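Local coordinates for fatty acid-binding protein TM_1468 (Thermotoga maritima, PDB 1VPV) that binds long-chain fatty acids such as palmitate and may take part in lipid transport or fatty acid metabolism, at residues S21-P26 with A136-A141; D169-F174 with I293-R298; A227-L232 with N260-S265; G239-V244 with S265-D270. All coordinates share one frame; numbering follows the deposited sequence.

Contact 1. Residues S21-P26 with A136-A141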
# COMPACT_ATOMS: atom_id res chain seq x y z
N SER A 21 8.09 -1.98 1.34
CA SER A 21 7.61 -2.90 0.30
C SER A 21 6.09 -3.16 0.35
O SER A 21 5.49 -3.52 -0.66
CB SER A 21 8.33 -4.23 0.40
OG SER A 21 8.09 -4.80 1.66
N THR A 22 5.49 -2.95 1.52
CA THR A 22 4.04 -3.05 1.67
C THR A 22 3.26 -1.92 0.98
O THR A 22 2.06 -1.97 0.97
CB THR A 22 3.60 -3.08 3.16
OG1 THR A 22 3.67 -1.78 3.71
CG2 THR A 22 4.49 -3.98 3.94
N ALA A 23 3.94 -0.91 0.47
CA ALA A 23 3.31 0.11 -0.37
C ALA A 23 2.92 -0.37 -1.78
O ALA A 23 2.12 0.31 -2.45
CB ALA A 23 4.22 1.38 -0.50
N ASP A 24 3.49 -1.50 -2.22
CA ASP A 24 3.17 -2.08 -3.53
C ASP A 24 3.23 -0.99 -4.60
O ASP A 24 2.29 -0.81 -5.39
CB ASP A 24 1.78 -2.73 -3.51
CG ASP A 24 1.64 -3.85 -2.49
OD1 ASP A 24 2.67 -4.48 -2.14
OD2 ASP A 24 0.49 -4.12 -2.04
N VAL A 25 4.32 -0.23 -4.59
CA VAL A 25 4.50 0.91 -5.47
C VAL A 25 4.60 0.48 -6.94
O VAL A 25 5.32 -0.49 -7.25
CB VAL A 25 5.76 1.77 -5.06
CG1 VAL A 25 7.07 1.01 -5.29
CG2 VAL A 25 5.77 3.13 -5.79
N PRO A 26 3.89 1.18 -7.85
CA PRO A 26 3.95 0.76 -9.27
C PRO A 26 5.37 0.78 -9.78
O PRO A 26 6.13 1.68 -9.40
CB PRO A 26 3.07 1.78 -9.98
CG PRO A 26 2.13 2.29 -8.87
CD PRO A 26 3.00 2.33 -7.65
N ALA A 136 -2.54 2.27 -1.58
CA ALA A 136 -2.91 3.60 -1.15
C ALA A 136 -1.68 4.44 -0.77
O ALA A 136 -1.73 5.64 -0.89
CB ALA A 136 -3.88 3.54 -0.02
N ILE A 137 -0.59 3.81 -0.34
CA ILE A 137 0.57 4.56 0.17
C ILE A 137 1.31 5.38 -0.88
O ILE A 137 1.77 6.49 -0.58
CB ILE A 137 1.59 3.63 0.88
CG1 ILE A 137 1.07 3.28 2.28
CG2 ILE A 137 3.01 4.30 1.01
CD1 ILE A 137 1.69 2.02 2.83
N PRO A 138 1.45 4.86 -2.10
CA PRO A 138 2.12 5.65 -3.14
C PRO A 138 1.37 6.91 -3.56
O PRO A 138 1.97 7.81 -4.17
CB PRO A 138 2.20 4.69 -4.33
CG PRO A 138 1.92 3.33 -3.77
CD PRO A 138 1.08 3.53 -2.58
N LEU A 139 0.07 6.97 -3.29
CA LEU A 139 -0.73 8.12 -3.70
C LEU A 139 -0.19 9.37 -3.01
O LEU A 139 0.22 10.29 -3.70
CB LEU A 139 -2.25 7.90 -3.45
CG LEU A 139 -2.90 6.79 -4.26
CD1 LEU A 139 -4.28 6.45 -3.79
CD2 LEU A 139 -2.93 7.13 -5.73
N PRO A 140 -0.10 9.38 -1.67
CA PRO A 140 0.59 10.51 -1.00
C PRO A 140 2.07 10.72 -1.35
O PRO A 140 2.57 11.83 -1.20
CB PRO A 140 0.41 10.20 0.49
CG PRO A 140 0.02 8.78 0.58
CD PRO A 140 -0.67 8.43 -0.70
N ALA A 141 2.76 9.69 -1.83
CA ALA A 141 4.15 9.85 -2.28
C ALA A 141 4.25 10.61 -3.57
O ALA A 141 5.14 11.47 -3.72
CB ALA A 141 4.82 8.52 -2.44
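The five-membered ring of Pro-138 is met at CB, CG and CD. Its CG lies 3.3 Å from the carbonyl O of Ala-23, with the neighbouring CD almost as close, and the same CG approaches CA of Val-25. Farther round, CB touches two partners, CG2 of Val-25 and, at 4.2 Å, CD of the Pro-26 ring, whose side chain crosses that of Pro-138 at a slant. Next to this, the methyl of Ala-23 meets Ile-137: CB sits 3.5 Å from CG2 and scarcely farther from CB of the isoleucine. Ile-137 has CG2 anti to its backbone N, which turns that methyl to Ala-23, while CD1 reaches CA of the same alanine at 4.1 Å. The side chains that meet are apolar, though the closest approach is to a carbonyl oxygen; shape rather than polar bonding joins the two segments. Between Ala-23 and Val-25, which both reach Pro-138, the carboxylate of Asp-24 is held by Ser-134 and Gly-277. The contact thus sets the loop after strand 15-20 against the start of helix 138-149; Ile-245 of strand 241-248 touches both Pro-26 and Pro-138, and Leu-103 flanks Ile-137.

Contact 2. Residues D169-F174 with I293-R298. With PLM (palmitic acid), chain D.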
# COMPACT_ATOMS: atom_id res chain seq x y z
N ASP A 169 -8.75 11.71 2.07
CA ASP A 169 -8.56 11.79 0.63
C ASP A 169 -7.78 10.61 0.06
O ASP A 169 -7.71 10.44 -1.16
CB ASP A 169 -7.74 13.04 0.28
CG ASP A 169 -8.52 14.33 0.43
OD1 ASP A 169 -9.76 14.28 0.42
OD2 ASP A 169 -7.88 15.40 0.56
N PHE A 170 -7.11 9.86 0.94
CA PHE A 170 -6.47 8.59 0.53
C PHE A 170 -7.16 7.40 1.22
O PHE A 170 -7.26 7.37 2.43
CB PHE A 170 -4.99 8.60 0.87
CG PHE A 170 -4.28 9.86 0.44
CD1 PHE A 170 -4.01 10.09 -0.89
CD2 PHE A 170 -3.89 10.80 1.37
CE1 PHE A 170 -3.37 11.22 -1.28
CE2 PHE A 170 -3.24 11.95 0.98
CZ PHE A 170 -2.98 12.16 -0.33
N LYS A 171 -7.66 6.47 0.42
CA LYS A 171 -8.43 5.33 0.90
C LYS A 171 -7.84 4.03 0.39
O LYS A 171 -7.22 3.98 -0.68
CB LYS A 171 -9.87 5.46 0.40
CG LYS A 171 -10.48 6.81 0.73
CD LYS A 171 -11.88 6.86 0.28
CE LYS A 171 -12.49 8.18 0.64
NZ LYS A 171 -12.58 8.30 2.12
N ALA A 172 -8.00 2.98 1.19
CA ALA A 172 -7.63 1.61 0.80
C ALA A 172 -8.85 0.70 1.03
O ALA A 172 -9.37 0.62 2.16
CB ALA A 172 -6.45 1.14 1.60
N ILE A 173 -9.31 0.08 -0.05
CA ILE A 173 -10.57 -0.68 -0.10
C ILE A 173 -10.31 -1.95 -0.95
O ILE A 173 -9.80 -1.86 -2.07
CB ILE A 173 -11.70 0.18 -0.70
CG1 ILE A 173 -11.91 1.44 0.16
CG2 ILE A 173 -13.00 -0.62 -0.84
CD1 ILE A 173 -12.89 2.45 -0.42
N PHE A 174 -10.65 -3.13 -0.43
CA PHE A 174 -10.27 -4.38 -1.12
C PHE A 174 -11.13 -5.55 -0.69
O PHE A 174 -11.86 -5.47 0.32
CB PHE A 174 -8.76 -4.70 -0.90
CG PHE A 174 -8.39 -5.05 0.53
CD1 PHE A 174 -8.34 -4.07 1.53
CD2 PHE A 174 -8.06 -6.36 0.87
CE1 PHE A 174 -7.96 -4.38 2.87
CE2 PHE A 174 -7.69 -6.69 2.17
CZ PHE A 174 -7.64 -5.69 3.19
N ILE A 293 -7.32 4.78 -3.50
CA ILE A 293 -8.00 5.88 -4.13
C ILE A 293 -7.52 7.21 -3.55
O ILE A 293 -7.38 7.33 -2.34
CB ILE A 293 -9.54 5.80 -3.86
CG1 ILE A 293 -10.15 4.49 -4.40
CG2 ILE A 293 -10.23 7.00 -4.40
CD1 ILE A 293 -10.32 4.42 -5.85
N GLU A 294 -7.27 8.19 -4.44
CA GLU A 294 -7.05 9.60 -4.10
C GLU A 294 -8.20 10.43 -4.63
O GLU A 294 -8.43 10.52 -5.84
CB GLU A 294 -5.75 10.16 -4.70
CG GLU A 294 -5.59 11.71 -4.50
CD GLU A 294 -4.44 12.34 -5.32
OE1 GLU A 294 -3.76 11.59 -6.07
OE2 GLU A 294 -4.22 13.59 -5.21
N VAL A 295 -8.90 11.10 -3.72
CA VAL A 295 -9.93 12.05 -4.11
C VAL A 295 -9.25 13.41 -4.37
O VAL A 295 -8.62 13.98 -3.48
CB VAL A 295 -11.01 12.19 -3.01
CG1 VAL A 295 -12.16 13.08 -3.45
CG2 VAL A 295 -11.53 10.82 -2.61
N LEU A 296 -9.37 13.90 -5.59
CA LEU A 296 -8.91 15.24 -5.95
C LEU A 296 -9.96 16.31 -5.71
O LEU A 296 -9.64 17.42 -5.35
CB LEU A 296 -8.54 15.28 -7.43
CG LEU A 296 -7.50 14.25 -7.86
CD1 LEU A 296 -7.45 14.16 -9.36
CD2 LEU A 296 -6.16 14.65 -7.30
N GLU A 297 -11.21 15.95 -5.94
CA GLU A 297 -12.32 16.91 -5.89
C GLU A 297 -13.58 16.10 -5.66
O GLU A 297 -13.84 15.16 -6.41
CB GLU A 297 -12.44 17.65 -7.23
CG GLU A 297 -13.35 18.86 -7.20
CD GLU A 297 -13.38 19.66 -8.53
OE1 GLU A 297 -12.51 19.47 -9.42
OE2 GLU A 297 -14.28 20.51 -8.67
N ARG A 298 -14.33 16.40 -4.60
CA ARG A 298 -15.64 15.75 -4.41
C ARG A 298 -16.66 16.61 -5.13
O ARG A 298 -16.60 17.83 -5.04
CB ARG A 298 -16.03 15.60 -2.94
CG ARG A 298 -14.90 15.41 -2.00
CD ARG A 298 -15.23 14.56 -0.78
NE ARG A 298 -13.98 14.31 -0.05
CZ ARG A 298 -13.63 13.18 0.56
NH1 ARG A 298 -14.44 12.13 0.58
NH2 ARG A 298 -12.45 13.10 1.15
C1 PLM D . 5.13 -6.61 9.20
O1 PLM D . 5.60 -5.69 9.94
O2 PLM D . 5.40 -7.83 9.40
C2 PLM D . 4.25 -6.19 8.04
C3 PLM D . 2.78 -6.41 8.35
C4 PLM D . 1.94 -6.12 7.12
C5 PLM D . 0.48 -6.43 7.44
C6 PLM D . -0.43 -6.17 6.26
C7 PLM D . -1.89 -6.41 6.59
C8 PLM D . -2.73 -6.54 5.32
C9 PLM D . -2.95 -5.20 4.65
CA PLM D . -3.70 -5.33 3.34
CB PLM D . -4.05 -3.96 2.79
CC PLM D . -4.53 -4.08 1.35
CD PLM D . -5.05 -2.74 0.79
CE PLM D . -5.33 -2.80 -0.70
CF PLM D . -6.01 -1.55 -1.23
CG PLM D . -5.02 -0.42 -1.54
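The carbonyl O of Asp-169 is gripped twice: Val-295 N donates a hydrogen bond of 2.9 Å to it, in the carbonyl plane and on a lone pair, while CA of Glu-294 lies 3.1 Å from the same O in a CA-H...O contact. Two further backbone bonds pair Lys-171 with Ile-293 in both directions, and the CA-H of Phe-170 adds a second contact to Ile-293 O. The Asp-169 side chain is held as well. Its OD1 forms a salt bridge with Arg-298 NH2 at 3.0 Å, OD1 lying 26° out of the guanidinium plane and met nearly along its own C-O axis, and its OD2 is taken by Arg-164. On one face of the pair, Phe-170 CE1 packs against the methylene CG of Glu-294 at 3.9 Å, the two side chains running alongside each other. Farther along the strand, Phe-174 sets its ring against the bound palmitic acid, whose CC stands 3.7 Å above the ring centre. An alanine in place of Phe-174 would probably leave that part of the acyl chain without the aromatic face it rests on. Antiparallel strands 170-176 and 289-295 are central neighbours in the mixed sheet of this DegV-fold protein, and the first of them lines the fatty-acid pocket.

Contact 3. Residues A227-L232 with N260-S265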
# COMPACT_ATOMS: atom_id res chain seq x y z
N ALA A 227 -19.71 -3.76 -3.79
CA ALA A 227 -19.51 -3.44 -2.38
C ALA A 227 -18.35 -2.46 -2.16
O ALA A 227 -18.43 -1.59 -1.28
CB ALA A 227 -19.28 -4.69 -1.58
N LEU A 228 -17.28 -2.58 -2.95
CA LEU A 228 -16.08 -1.74 -2.72
C LEU A 228 -16.37 -0.31 -3.11
O LEU A 228 -15.91 0.63 -2.46
CB LEU A 228 -14.86 -2.24 -3.54
CG LEU A 228 -14.21 -3.61 -3.30
CD1 LEU A 228 -12.69 -3.58 -3.67
CD2 LEU A 228 -14.38 -4.00 -1.88
N ILE A 229 -17.12 -0.18 -4.20
CA ILE A 229 -17.47 1.08 -4.76
C ILE A 229 -18.55 1.73 -3.90
O ILE A 229 -18.52 2.94 -3.72
CB ILE A 229 -17.92 0.94 -6.24
CG1 ILE A 229 -16.70 0.57 -7.10
CG2 ILE A 229 -18.55 2.25 -6.76
CD1 ILE A 229 -17.05 0.10 -8.49
N GLU A 230 -19.47 0.94 -3.36
CA GLU A 230 -20.48 1.50 -2.44
C GLU A 230 -19.83 2.02 -1.15
O GLU A 230 -20.25 3.04 -0.62
CB GLU A 230 -21.63 0.52 -2.14
CG GLU A 230 -22.44 0.17 -3.37
CD GLU A 230 -23.67 -0.69 -3.09
OE1 GLU A 230 -24.64 -0.17 -2.49
OE2 GLU A 230 -23.69 -1.88 -3.52
N LYS A 231 -18.79 1.36 -0.66
CA LYS A 231 -18.07 1.86 0.50
C LYS A 231 -17.41 3.21 0.22
O LYS A 231 -17.54 4.15 1.01
CB LYS A 231 -17.05 0.84 1.01
CG LYS A 231 -16.00 1.40 2.00
CD LYS A 231 -16.61 2.04 3.27
CE LYS A 231 -17.07 1.00 4.28
NZ LYS A 231 -17.91 1.57 5.39
N LEU A 232 -16.71 3.32 -0.90
CA LEU A 232 -16.14 4.60 -1.33
C LEU A 232 -17.21 5.69 -1.41
O LEU A 232 -16.97 6.85 -1.07
CB LEU A 232 -15.48 4.43 -2.69
CG LEU A 232 -15.03 5.71 -3.39
CD1 LEU A 232 -13.85 6.31 -2.65
CD2 LEU A 232 -14.64 5.43 -4.83
N ASN A 260 -12.77 -0.79 -14.40
CA ASN A 260 -13.86 -0.57 -15.32
C ASN A 260 -15.15 -0.16 -14.61
O ASN A 260 -15.82 0.77 -15.02
CB ASN A 260 -14.09 -1.83 -16.17
CG ASN A 260 -13.08 -1.93 -17.33
OD1 ASN A 260 -12.28 -1.03 -17.53
ND2 ASN A 260 -13.13 -3.03 -18.08
N THR A 261 -15.53 -0.85 -13.55
CA THR A 261 -16.75 -0.51 -12.89
C THR A 261 -16.62 0.83 -12.22
O THR A 261 -17.56 1.58 -12.20
CB THR A 261 -17.16 -1.53 -11.88
OG1 THR A 261 -17.31 -2.78 -12.57
CG2 THR A 261 -18.51 -1.13 -11.22
N LEU A 262 -15.43 1.13 -11.69
CA LEU A 262 -15.20 2.40 -11.04
C LEU A 262 -15.49 3.56 -11.99
O LEU A 262 -16.11 4.55 -11.58
CB LEU A 262 -13.77 2.50 -10.51
CG LEU A 262 -13.47 3.73 -9.63
CD1 LEU A 262 -14.41 3.90 -8.46
CD2 LEU A 262 -12.05 3.66 -9.11
N ARG A 263 -15.10 3.42 -13.26
CA ARG A 263 -15.34 4.50 -14.26
C ARG A 263 -16.80 4.80 -14.56
O ARG A 263 -17.12 5.89 -14.93
CB ARG A 263 -14.64 4.20 -15.58
CG ARG A 263 -13.15 4.38 -15.50
CD ARG A 263 -12.55 3.93 -16.78
NE ARG A 263 -11.12 3.78 -16.64
CZ ARG A 263 -10.27 4.81 -16.70
NH1 ARG A 263 -10.68 6.06 -16.93
NH2 ARG A 263 -8.98 4.57 -16.55
N LYS A 264 -17.67 3.82 -14.41
CA LYS A 264 -19.09 4.07 -14.66
C LYS A 264 -19.61 5.15 -13.74
O LYS A 264 -20.59 5.79 -14.05
CB LYS A 264 -19.93 2.80 -14.49
CG LYS A 264 -19.61 1.75 -15.53
CD LYS A 264 -20.44 0.49 -15.37
CE LYS A 264 -19.80 -0.64 -16.14
NZ LYS A 264 -20.75 -1.74 -16.33
N SER A 265 -18.97 5.38 -12.60
CA SER A 265 -19.50 6.38 -11.71
C SER A 265 -18.53 7.40 -11.14
O SER A 265 -18.94 8.26 -10.37
CB SER A 265 -20.33 5.72 -10.62
OG SER A 265 -19.82 4.49 -10.29
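Ile-229 reaches across from helix 220-232 and sets its terminal CD1 against Thr-261, 3.3 Å from CG2, a distance unusually short for two methyl groups and so to be read with caution. The same CD1 also comes within 3.7 Å of the backbone N of Leu-262. Ile-229 and Thr-261 cross at a slant, and a second pair completes the first shell: Leu-232 and Leu-262 meet nearly at a right angle, CD2 of the former 3.9 Å from CD1 of the latter. Both leucines have CG anti to the backbone N (chi1 171° and -172°), and each ends in a methyl turned to the other. Ile-229 CG1 approaches Leu-262 CD1 as well, at 4.3 Å, so Leu-262 ties the two pairs together. The contact is purely apolar at its centre. At its margin Ser-265 OG lies 4.4 Å from Ile-229 CG2.

The next shell fixes these groups. Thr-261 OG1 is hydrogen-bonded to the carbonyl of Glu-257, one turn back in its own helix; this holds the rotation that presents CG2 to Ile-229. Underneath, the strand 289-295 residues Phe-291 and Ile-293 support the cluster: Phe-291 touches Ile-229 and Leu-262, while Ile-293 touches both leucines.

Two helices thus lie side by side on one face of a mixed sheet, with Ile-229, Leu-232 and Leu-262 resting on the strand beneath, as in layered alpha/beta folds. One of the two, helix 252-263, is the crossover helix of a beta-alpha-beta unit in this C-terminal half of the DegV fold.

Contact 4. Residues G239-V244 with S265-D270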
# COMPACT_ATOMS: atom_id res chain seq x y z
N GLY A 239 -19.34 10.79 -9.45
CA GLY A 239 -18.86 11.86 -10.31
C GLY A 239 -17.73 12.71 -9.72
O GLY A 239 -17.40 13.74 -10.27
N SER A 240 -17.17 12.30 -8.58
CA SER A 240 -15.99 12.98 -8.03
C SER A 240 -14.72 12.68 -8.87
O SER A 240 -14.65 11.70 -9.58
CB SER A 240 -15.79 12.60 -6.55
OG SER A 240 -16.89 13.05 -5.76
N LYS A 241 -13.75 13.56 -8.80
CA LYS A 241 -12.48 13.38 -9.50
C LYS A 241 -11.55 12.53 -8.66
O LYS A 241 -11.26 12.88 -7.52
CB LYS A 241 -11.80 14.73 -9.71
CG LYS A 241 -11.90 15.34 -11.10
CD LYS A 241 -10.64 16.22 -11.34
CE LYS A 241 -10.79 17.18 -12.47
NZ LYS A 241 -11.89 18.11 -12.14
N LEU A 242 -11.05 11.44 -9.24
CA LEU A 242 -10.21 10.51 -8.52
C LEU A 242 -8.91 10.21 -9.25
O LEU A 242 -8.87 10.28 -10.47
CB LEU A 242 -10.95 9.19 -8.38
CG LEU A 242 -12.32 9.06 -7.74
CD1 LEU A 242 -12.62 7.58 -7.63
CD2 LEU A 242 -12.37 9.74 -6.35
N ARG A 243 -7.87 9.86 -8.51
CA ARG A 243 -6.74 9.09 -9.09
C ARG A 243 -6.65 7.76 -8.34
O ARG A 243 -6.99 7.69 -7.17
CB ARG A 243 -5.43 9.86 -9.01
CG ARG A 243 -5.41 11.13 -9.83
CD ARG A 243 -4.00 11.69 -10.04
NE ARG A 243 -3.40 12.09 -8.76
CZ ARG A 243 -2.31 12.85 -8.63
NH1 ARG A 243 -1.68 13.31 -9.69
NH2 ARG A 243 -1.84 13.17 -7.42
N VAL A 244 -6.18 6.72 -9.01
CA VAL A 244 -6.36 5.33 -8.54
C VAL A 244 -5.16 4.43 -8.87
O VAL A 244 -4.61 4.48 -9.98
CB VAL A 244 -7.59 4.69 -9.23
CG1 VAL A 244 -7.88 3.32 -8.67
CG2 VAL A 244 -8.80 5.57 -9.07
N SER A 265 -18.97 5.38 -12.60
CA SER A 265 -19.50 6.38 -11.71
C SER A 265 -18.53 7.40 -11.14
O SER A 265 -18.94 8.26 -10.37
CB SER A 265 -20.33 5.72 -10.62
OG SER A 265 -19.82 4.49 -10.29
N TYR A 266 -17.27 7.38 -11.58
CA TYR A 266 -16.32 8.41 -11.15
C TYR A 266 -15.49 8.94 -12.34
O TYR A 266 -15.23 8.18 -13.29
CB TYR A 266 -15.44 7.86 -10.02
CG TYR A 266 -16.19 7.71 -8.71
CD1 TYR A 266 -16.27 8.78 -7.81
CD2 TYR A 266 -16.86 6.55 -8.39
CE1 TYR A 266 -16.98 8.68 -6.64
CE2 TYR A 266 -17.59 6.44 -7.21
CZ TYR A 266 -17.63 7.52 -6.35
OH TYR A 266 -18.34 7.43 -5.19
N GLU A 267 -15.12 10.23 -12.29
CA GLU A 267 -14.13 10.78 -13.20
C GLU A 267 -12.76 10.33 -12.68
O GLU A 267 -12.24 10.88 -11.69
CB GLU A 267 -14.24 12.32 -13.31
CG GLU A 267 -13.79 12.85 -14.69
CD GLU A 267 -13.54 14.35 -14.77
OE1 GLU A 267 -14.42 15.14 -14.33
OE2 GLU A 267 -12.48 14.76 -15.30
N VAL A 268 -12.22 9.28 -13.31
CA VAL A 268 -10.86 8.82 -13.03
C VAL A 268 -9.87 9.58 -13.93
O VAL A 268 -9.77 9.31 -15.13
CB VAL A 268 -10.69 7.31 -13.25
CG1 VAL A 268 -9.40 6.86 -12.64
CG2 VAL A 268 -11.81 6.52 -12.65
N VAL A 269 -9.15 10.55 -13.38
CA VAL A 269 -8.17 11.27 -14.18
C VAL A 269 -6.83 10.53 -14.36
O VAL A 269 -6.09 10.84 -15.27
CB VAL A 269 -7.97 12.77 -13.70
CG1 VAL A 269 -9.29 13.53 -13.81
CG2 VAL A 269 -7.45 12.86 -12.31
N ASP A 270 -6.52 9.53 -13.55
CA ASP A 270 -5.32 8.73 -13.78
C ASP A 270 -5.50 7.40 -13.10
O ASP A 270 -6.09 7.32 -12.03
CB ASP A 270 -4.05 9.42 -13.22
CG ASP A 270 -2.74 8.77 -13.71
OD1 ASP A 270 -2.22 9.21 -14.74
OD2 ASP A 270 -2.19 7.84 -13.06
O HOH W 1 -3.20 6.85 -10.60
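Leu-242 and Tyr-266 meet obliquely, CD1 of the leucine lying 3.7 Å from CB of the tyrosine. Tyr-266 has CG anti to the carbonyl carbon (chi1 -72°), a turn that sets the ring beside Ser-240; the carbonyl O of Ser-240 lies at one ring edge, in plane, and the tyrosine OH bonds to Thr-236. Val-244 and Val-268 cross at about a right angle, CG2 of the first 3.8 Å from CG1 of the second.

The opposite face carries charge. Lys-241 and Glu-267 run side by side, NZ and OE1 4.5 Å apart, beyond a salt bridge; Lys-241 NZ pairs instead with Glu-297, and its CD rests on Val-269 CG1 at 3.9 Å. An alanine in place of Lys-241 would probably leave Glu-297 without its mate and uncover this valine methyl. Arg-243 bends at chi3 (-64°), which places NE off the line of the chain; its CG packs against Val-269 CG2, while its guanidinium goes to Glu-294 and Glu-146.

Backbone bonds bind the strands, among them Leu-242 N to Glu-267 O at 2.8 Å, and Val-269 N to Leu-242 O. Water 1 donates to Val-244 O and to Asp-270 OD2, each at 2.8 Å. Strands 241-248 and 267-275 are the two parallel strands of a beta-alpha-beta unit: the second is outermost in the sheet within this chain, and the first lies between it and strand 289-295, with helices 220-232 and 252-263 over the Leu-242 face.

How the contacts relate
Contacts 2, 3 and 4 belong to one layered unit. Strand 289-295 of contact 2 neighbours strand 241-248 of contact 4, joined by a 2.8 Å salt bridge from Arg-243 NE to Glu-294 OE1, and the helices of contact 3 pack on both. Contacts 3 and 4 share Ser-265, and their centres are about 10 Å apart. Contact 1 approaches contact 2 from the opposite side of the sheet, Leu-139 CD1 lying 3.5 Å from Glu-294 N. The palmitic acid, hydrogen-bonded to Ser-108 and Thr-75, touches contact 2 directly and runs about 5 Å from the Thr-22 side chain of contact 1; the Leu-262 side chain of contact 3 is about 11 Å away.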